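Long-range contact in integron cassette protein Vpc_cass2 (Vibrio paracholerae, PDB 3JRT), which is of unknown function but adopts an all-helical fold, encoded by a mobile gene cassette of an integron: residues K122-H126 and L138-V143. Sequence-based numbering, arbitrary orientation.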
loop_
_atom_site.group_PDB
_atom_site.type_symbol
_atom_site.label_atom_id
_atom_site.label_comp_id
_atom_site.label_asym_id
_atom_site.label_seq_id
_atom_site.Cartn_x
_atom_site.Cartn_y
_atom_site.Cartn_z
ATOM N N LYS A 122 2.401 -10.279 -9.978
ATOM C CA LYS A 122 3.791 -9.838 -10.089
ATOM C C LYS A 122 4.032 -8.548 -9.310
ATOM O O LYS A 122 5.003 -8.433 -8.573
ATOM C CB LYS A 122 4.188 -9.628 -11.549
ATOM C CG LYS A 122 4.195 -10.874 -12.400
ATOM C CD LYS A 122 4.937 -10.614 -13.732
ATOM C CE LYS A 122 4.601 -11.668 -14.766
ATOM N NZ LYS A 122 5.340 -11.470 -16.063
ATOM N N LEU A 123 3.152 -7.570 -9.485
ATOM C CA LEU A 123 3.284 -6.309 -8.758
ATOM C C LEU A 123 3.103 -6.500 -7.251
ATOM O O LEU A 123 3.889 -5.988 -6.449
ATOM C CB LEU A 123 2.316 -5.253 -9.321
ATOM C CG LEU A 123 2.727 -4.739 -10.712
ATOM C CD1 LEU A 123 1.552 -4.192 -11.520
ATOM C CD2 LEU A 123 3.800 -3.677 -10.574
ATOM N N ARG A 124 2.075 -7.247 -6.863
ATOM C CA ARG A 124 1.850 -7.533 -5.451
ATOM C C ARG A 124 3.115 -8.111 -4.815
ATOM O O ARG A 124 3.631 -7.604 -3.797
ATOM C CB ARG A 124 0.680 -8.507 -5.281
ATOM C CG ARG A 124 0.105 -8.572 -3.842
ATOM C CD ARG A 124 0.985 -9.401 -2.922
ATOM N NE ARG A 124 1.184 -10.754 -3.441
ATOM C CZ ARG A 124 0.331 -11.760 -3.253
ATOM N NH1 ARG A 124 -0.788 -11.565 -2.561
ATOM N NH2 ARG A 124 0.585 -12.961 -3.758
ATOM N N ASN A 125 3.612 -9.175 -5.433
ATOM C CA ASN A 125 4.782 -9.887 -4.935
ATOM C C ASN A 125 6.001 -9.003 -4.732
ATOM O O ASN A 125 6.686 -9.100 -3.711
ATOM C CB ASN A 125 5.110 -11.056 -5.856
ATOM C CG ASN A 125 4.137 -12.197 -5.688
ATOM O OD1 ASN A 125 3.417 -12.255 -4.689
ATOM N ND2 ASN A 125 4.107 -13.118 -6.658
ATOM N N HIS A 126 6.265 -8.135 -5.699
ATOM C CA HIS A 126 7.399 -7.235 -5.599
ATOM C C HIS A 126 7.212 -6.277 -4.445
ATOM O O HIS A 126 8.102 -6.095 -3.613
ATOM C CB HIS A 126 7.551 -6.440 -6.885
ATOM C CG HIS A 126 8.329 -5.173 -6.724
ATOM N ND1 HIS A 126 9.699 -5.153 -6.588
ATOM C CD2 HIS A 126 7.926 -3.879 -6.697
ATOM C CE1 HIS A 126 10.110 -3.900 -6.477
ATOM N NE2 HIS A 126 9.056 -3.109 -6.553
ATOM N N LEU A 138 11.098 -6.558 -8.920
ATOM C CA LEU A 138 11.031 -5.895 -10.221
ATOM C C LEU A 138 11.824 -4.592 -10.196
ATOM O O LEU A 138 11.606 -3.748 -9.337
ATOM C CB LEU A 138 9.581 -5.589 -10.616
ATOM C CG LEU A 138 8.604 -6.761 -10.703
ATOM C CD1 LEU A 138 7.179 -6.239 -10.766
ATOM C CD2 LEU A 138 8.920 -7.636 -11.904
ATOM N N LYS A 139 12.730 -4.416 -11.144
ATOM C CA LYS A 139 13.381 -3.123 -11.292
ATOM C C LYS A 139 12.334 -2.070 -11.613
ATOM O O LYS A 139 11.240 -2.402 -12.062
ATOM C CB LYS A 139 14.432 -3.168 -12.397
ATOM C CG LYS A 139 15.608 -4.090 -12.101
ATOM C CD LYS A 139 16.640 -4.053 -13.232
ATOM C CE LYS A 139 17.863 -4.899 -12.886
ATOM N NZ LYS A 139 18.861 -4.989 -14.002
ATOM N N PRO A 140 12.664 -0.796 -11.378
ATOM C CA PRO A 140 11.749 0.318 -11.648
ATOM C C PRO A 140 11.149 0.318 -13.056
ATOM O O PRO A 140 9.939 0.515 -13.165
ATOM C CB PRO A 140 12.634 1.544 -11.428
ATOM C CG PRO A 140 13.586 1.099 -10.370
ATOM C CD PRO A 140 13.890 -0.339 -10.703
ATOM N N ALA A 141 11.957 0.099 -14.097
ATOM C CA ALA A 141 11.441 0.074 -15.463
ATOM C C ALA A 141 10.498 -1.111 -15.637
ATOM O O ALA A 141 9.483 -1.015 -16.321
ATOM C CB ALA A 141 12.590 0.025 -16.496
ATOM N N GLU A 142 10.829 -2.223 -14.995
ATOM C CA GLU A 142 9.949 -3.388 -14.975
ATOM C C GLU A 142 8.619 -3.129 -14.257
ATOM O O GLU A 142 7.570 -3.561 -14.723
ATOM C CB GLU A 142 10.662 -4.578 -14.346
ATOM C CG GLU A 142 11.928 -4.972 -15.091
ATOM C CD GLU A 142 12.560 -6.224 -14.530
ATOM O OE1 GLU A 142 12.659 -7.208 -15.278
ATOM O OE2 GLU A 142 12.938 -6.240 -13.341
ATOM N N VAL A 143 8.652 -2.432 -13.127
ATOM C CA VAL A 143 7.410 -2.055 -12.472
ATOM C C VAL A 143 6.526 -1.245 -13.419
ATOM O O VAL A 143 5.324 -1.502 -13.537
ATOM C CB VAL A 143 7.651 -1.255 -11.170
ATOM C CG1 VAL A 143 6.353 -0.515 -10.739
ATOM C CG2 VAL A 143 8.136 -2.184 -10.074
#
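Leu138 lies against His126 and shows how a residue in the approach to a helix can pack against an earlier helix. Its CB stands over one face of the imidazole, 4.3 Å from the ring centroid and 21° off the normal, a CH-pi contact displaced toward the rim. Leu138 CD1 reaches back to His126 CB at 3.9 Å and settles beside the carbonyl oxygen of Lys122, which the backbone N of His126 engages within the helix. A chi1 of 159° swings the His126 ring away from its own backbone N and carries it toward Leu138, with ND1 3.1 Å from Leu138 N. Val143 CG2 meets the ring obliquely, 3.8 Å from His126 NE2, while the other methyl, CG1, lies 4.1 Å from Leu123 CD2; Leu123 also touches Ile147, one turn on in helix 140-151. Just beyond Leu138, Lys139 occupies the N-cap position; its backbone N donates to Glu142 OE2 (2.9 Å), one half of a capping box. Tyr76 of helix 64-91 touches both His126 and Val143. The arrangement is packing between two consecutive helices joined by a loop, in an all-helical fold, bringing the C-terminal half of helix 118-128 against the N-terminus of helix 140-151.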